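Local coordinates for protein tryparedoxin II (Crithidia fasciculata, PDB 1I5G) that probably carries reducing equivalents from trypanothione to peroxidases as a thioredoxin-like electron-transfer protein, and binds glutathionylspermidine, at residues Lys4-Tyr9 / Thr102-Lys107. The protein carries 1 engineered substitution. Numbering follows the deposited sequence.
With TS5 (glutathionylspermidine), chain C.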
loop_
_atom_site.group_PDB
_atom_site.type_symbol
_atom_site.label_atom_id
_atom_site.label_comp_id
_atom_site.label_asym_id
_atom_site.label_seq_id
_atom_site.Cartn_x
_atom_site.Cartn_y
_atom_site.Cartn_z
ATOM N N LYS A 4 -8.135 -8.127 8.875
ATOM C CA LYS A 4 -7.507 -8.533 10.119
ATOM C C LYS A 4 -6.616 -9.738 9.992
ATOM O O LYS A 4 -5.815 -9.861 10.909
ATOM C CB LYS A 4 -8.505 -8.770 11.251
ATOM C CG LYS A 4 -8.407 -7.669 12.297
ATOM C CD LYS A 4 -7.221 -7.911 13.212
ATOM C CE LYS A 4 -7.256 -7.180 14.558
ATOM N NZ LYS A 4 -5.930 -7.270 15.250
ATOM N N LYS A 5 -6.703 -10.598 8.975
ATOM C CA LYS A 5 -5.844 -11.751 8.681
ATOM C C LYS A 5 -4.525 -11.290 8.033
ATOM O O LYS A 5 -3.648 -12.137 7.904
ATOM C CB LYS A 5 -6.516 -12.804 7.762
ATOM C CG LYS A 5 -6.862 -12.377 6.318
ATOM C CD LYS A 5 -7.477 -13.474 5.443
ATOM C CE LYS A 5 -7.850 -13.109 3.993
ATOM N NZ LYS A 5 -8.220 -14.313 3.183
ATOM N N PHE A 6 -4.444 -10.020 7.637
ATOM C CA PHE A 6 -3.262 -9.390 7.035
ATOM C C PHE A 6 -2.475 -8.482 8.006
ATOM O O PHE A 6 -1.404 -7.972 7.646
ATOM C CB PHE A 6 -3.667 -8.613 5.774
ATOM C CG PHE A 6 -4.236 -9.452 4.669
ATOM C CD1 PHE A 6 -3.607 -10.596 4.225
ATOM C CD2 PHE A 6 -5.431 -9.103 4.067
ATOM C CE1 PHE A 6 -4.117 -11.393 3.202
ATOM C CE2 PHE A 6 -5.958 -9.887 3.045
ATOM C CZ PHE A 6 -5.311 -11.025 2.612
ATOM N N PHE A 7 -2.946 -8.240 9.230
ATOM C CA PHE A 7 -2.266 -7.465 10.249
ATOM C C PHE A 7 -2.024 -8.286 11.538
ATOM O O PHE A 7 -2.514 -7.818 12.561
ATOM C CB PHE A 7 -3.014 -6.177 10.436
ATOM C CG PHE A 7 -2.975 -5.331 9.197
ATOM C CD1 PHE A 7 -1.916 -4.483 8.992
ATOM C CD2 PHE A 7 -3.978 -5.377 8.232
ATOM C CE1 PHE A 7 -1.847 -3.699 7.866
ATOM C CE2 PHE A 7 -3.924 -4.603 7.113
ATOM C CZ PHE A 7 -2.868 -3.756 6.920
ATOM N N PRO A 8 -1.332 -9.404 11.544
ATOM C CA PRO A 8 -1.128 -10.126 12.805
ATOM C C PRO A 8 -0.391 -9.379 13.907
ATOM O O PRO A 8 -0.624 -9.710 15.074
ATOM C CB PRO A 8 -0.298 -11.295 12.355
ATOM C CG PRO A 8 0.357 -10.875 11.089
ATOM C CD PRO A 8 -0.701 -10.076 10.395
ATOM N N TYR A 9 0.472 -8.413 13.621
ATOM C CA TYR A 9 1.310 -7.806 14.642
ATOM C C TYR A 9 1.065 -6.318 14.805
ATOM O O TYR A 9 1.553 -5.757 15.775
ATOM C CB TYR A 9 2.787 -8.052 14.354
ATOM C CG TYR A 9 3.053 -9.497 14.127
ATOM C CD1 TYR A 9 3.004 -10.382 15.213
ATOM C CD2 TYR A 9 3.319 -9.996 12.882
ATOM C CE1 TYR A 9 3.230 -11.710 15.031
ATOM C CE2 TYR A 9 3.548 -11.345 12.672
ATOM C CZ TYR A 9 3.494 -12.189 13.773
ATOM O OH TYR A 9 3.724 -13.516 13.510
ATOM N N THR A 102 5.128 -12.626 1.814
ATOM C CA THR A 102 4.840 -14.007 1.463
ATOM C C THR A 102 3.400 -14.200 1.015
ATOM O O THR A 102 3.089 -14.864 0.013
ATOM C CB THR A 102 5.107 -14.825 2.711
ATOM O OG1 THR A 102 6.510 -14.748 2.957
ATOM C CG2 THR A 102 4.816 -16.337 2.478
ATOM N N GLY A 103 2.486 -13.588 1.746
ATOM C CA GLY A 103 1.076 -13.794 1.482
ATOM C C GLY A 103 0.591 -13.321 0.132
ATOM O O GLY A 103 -0.363 -13.866 -0.436
ATOM N N PHE A 104 1.207 -12.290 -0.432
ATOM C CA PHE A 104 0.809 -11.760 -1.728
ATOM C C PHE A 104 1.834 -12.061 -2.811
ATOM O O PHE A 104 1.838 -11.400 -3.855
ATOM C CB PHE A 104 0.643 -10.242 -1.668
ATOM C CG PHE A 104 -0.480 -9.756 -0.795
ATOM C CD1 PHE A 104 -1.707 -10.386 -0.687
ATOM C CD2 PHE A 104 -0.337 -8.602 -0.049
ATOM C CE1 PHE A 104 -2.695 -9.911 0.126
ATOM C CE2 PHE A 104 -1.354 -8.117 0.765
ATOM C CZ PHE A 104 -2.536 -8.770 0.859
ATOM N N ASP A 105 2.692 -13.025 -2.535
ATOM C CA ASP A 105 3.597 -13.516 -3.572
ATOM C C ASP A 105 4.500 -12.447 -4.144
ATOM O O ASP A 105 4.789 -12.432 -5.350
ATOM C CB ASP A 105 2.832 -14.043 -4.783
ATOM C CG ASP A 105 1.882 -15.147 -4.437
ATOM O OD1 ASP A 105 2.185 -15.968 -3.541
ATOM O OD2 ASP A 105 0.810 -15.212 -5.076
ATOM N N VAL A 106 4.967 -11.562 -3.276
ATOM C CA VAL A 106 5.735 -10.444 -3.805
ATOM C C VAL A 106 7.184 -10.855 -3.933
ATOM O O VAL A 106 7.847 -11.183 -2.944
ATOM C CB VAL A 106 5.635 -9.238 -2.867
ATOM C CG1 VAL A 106 6.417 -8.066 -3.426
ATOM C CG2 VAL A 106 4.196 -8.829 -2.653
ATOM N N LYS A 107 7.674 -10.845 -5.163
ATOM C CA LYS A 107 9.062 -11.248 -5.401
ATOM C C LYS A 107 9.946 -10.086 -5.821
ATOM O O LYS A 107 11.171 -10.141 -5.720
ATOM C CB LYS A 107 9.176 -12.361 -6.443
ATOM C CG LYS A 107 8.234 -13.546 -6.180
ATOM C CD LYS A 107 8.728 -14.435 -5.050
ATOM C CE LYS A 107 7.868 -15.696 -4.902
ATOM N NZ LYS A 107 8.441 -16.562 -3.832
HETATM N N1 TS5 C . 11.821 -3.745 -13.945
HETATM C CA1 TS5 C . 11.032 -4.337 -12.841
HETATM C C1 TS5 C . 9.977 -3.370 -12.374
HETATM O OE1 TS5 C . 8.995 -3.791 -11.721
HETATM O OE2 TS5 C . 10.123 -2.150 -12.642
HETATM C CB1 TS5 C . 11.863 -4.736 -11.620
HETATM C CG1 TS5 C . 12.378 -3.533 -10.838
HETATM C CD1 TS5 C . 13.559 -4.020 -10.046
HETATM O O1 TS5 C . 14.737 -4.280 -10.553
HETATM N N2 TS5 C . 13.422 -4.174 -8.731
HETATM C CA2 TS5 C . 14.318 -4.877 -7.866
HETATM C C2 TS5 C . 13.713 -6.023 -7.088
HETATM O O2 TS5 C . 12.499 -5.936 -6.522
HETATM C CB2 TS5 C . 14.804 -3.879 -6.814
HETATM S SG2 TS5 C . 15.297 -2.252 -7.438
HETATM N N3 TS5 C . 14.592 -7.041 -7.032
HETATM C CA3 TS5 C . 14.298 -8.146 -6.143
HETATM C C3 TS5 C . 14.139 -9.455 -6.872
HETATM O O3 TS5 C . 13.553 -9.389 -8.044
HETATM N "N1'" TS5 C . 14.536 -10.648 -6.451
HETATM C "C1'" TS5 C . 13.942 -11.851 -6.979
HETATM C "C2'" TS5 C . 15.080 -12.618 -7.630
HETATM N "N2'" TS5 C . 15.640 -14.752 -8.791
HETATM C "C3'" TS5 C . 14.641 -14.035 -8.006
HETATM C "C4'" TS5 C . 15.251 -16.098 -9.191
HETATM C "C5'" TS5 C . 16.418 -17.031 -9.529
HETATM C "C6'" TS5 C . 16.001 -18.482 -9.768
HETATM C "C7'" TS5 C . 16.964 -19.248 -10.671
HETATM N "N3'" TS5 C . 16.669 -20.660 -10.887
#
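Phe6 and Phe104 alone carry this contact, meeting ring to ring without a hydrogen bond. The outer end of Phe104 comes in over one face of Phe6: its CZ stands 3.8 Å above the plane, over the ring centre, and its CE1 lies 3.7 Å from Phe6 CE1. With centroids 5.0 Å apart and planes inclined at 51°, the pair is oblique, neither an offset stack nor a T-shape. In Phe6, CG lies anti to the carbonyl carbon (chi1 -63°), which carries the ring from the N-terminal loop toward the end of helix 94-103. Against its opposite face rests Lys5 CG, 4.0 Å above the plane, so the ring is held between Lys5 CG on one face and the CE1-CZ end of Phe104 on the other. Leu100 of the same helix and Val115 of strand 111-116 also touch Phe6. Phe104 reaches deeper, packing on Val113, Val115, Phe33 and Phe35 over the central sheet.

The backbone that positions Phe104 is a Schellman motif: Asp105, with positive phi, is the C-prime residue, and Asp105 N bonds to Thr102 O at 3.2 Å. Beyond this turn the chain runs on to Lys107, whose carbonyl O approaches C3 of glutathionylspermidine to 3.3 Å. Replacing the Phe6 ring by an alanine is likely to strip the CE1-CZ end of Phe104 of the ring it abuts on the N-terminal side and leave Lys5 CG without the ring beneath it. This contact between the N-terminal loop and the end of helix 94-103 is apolar, and rests on van der Waals contact and the burial of ring carbons rather than on directed polar bonds.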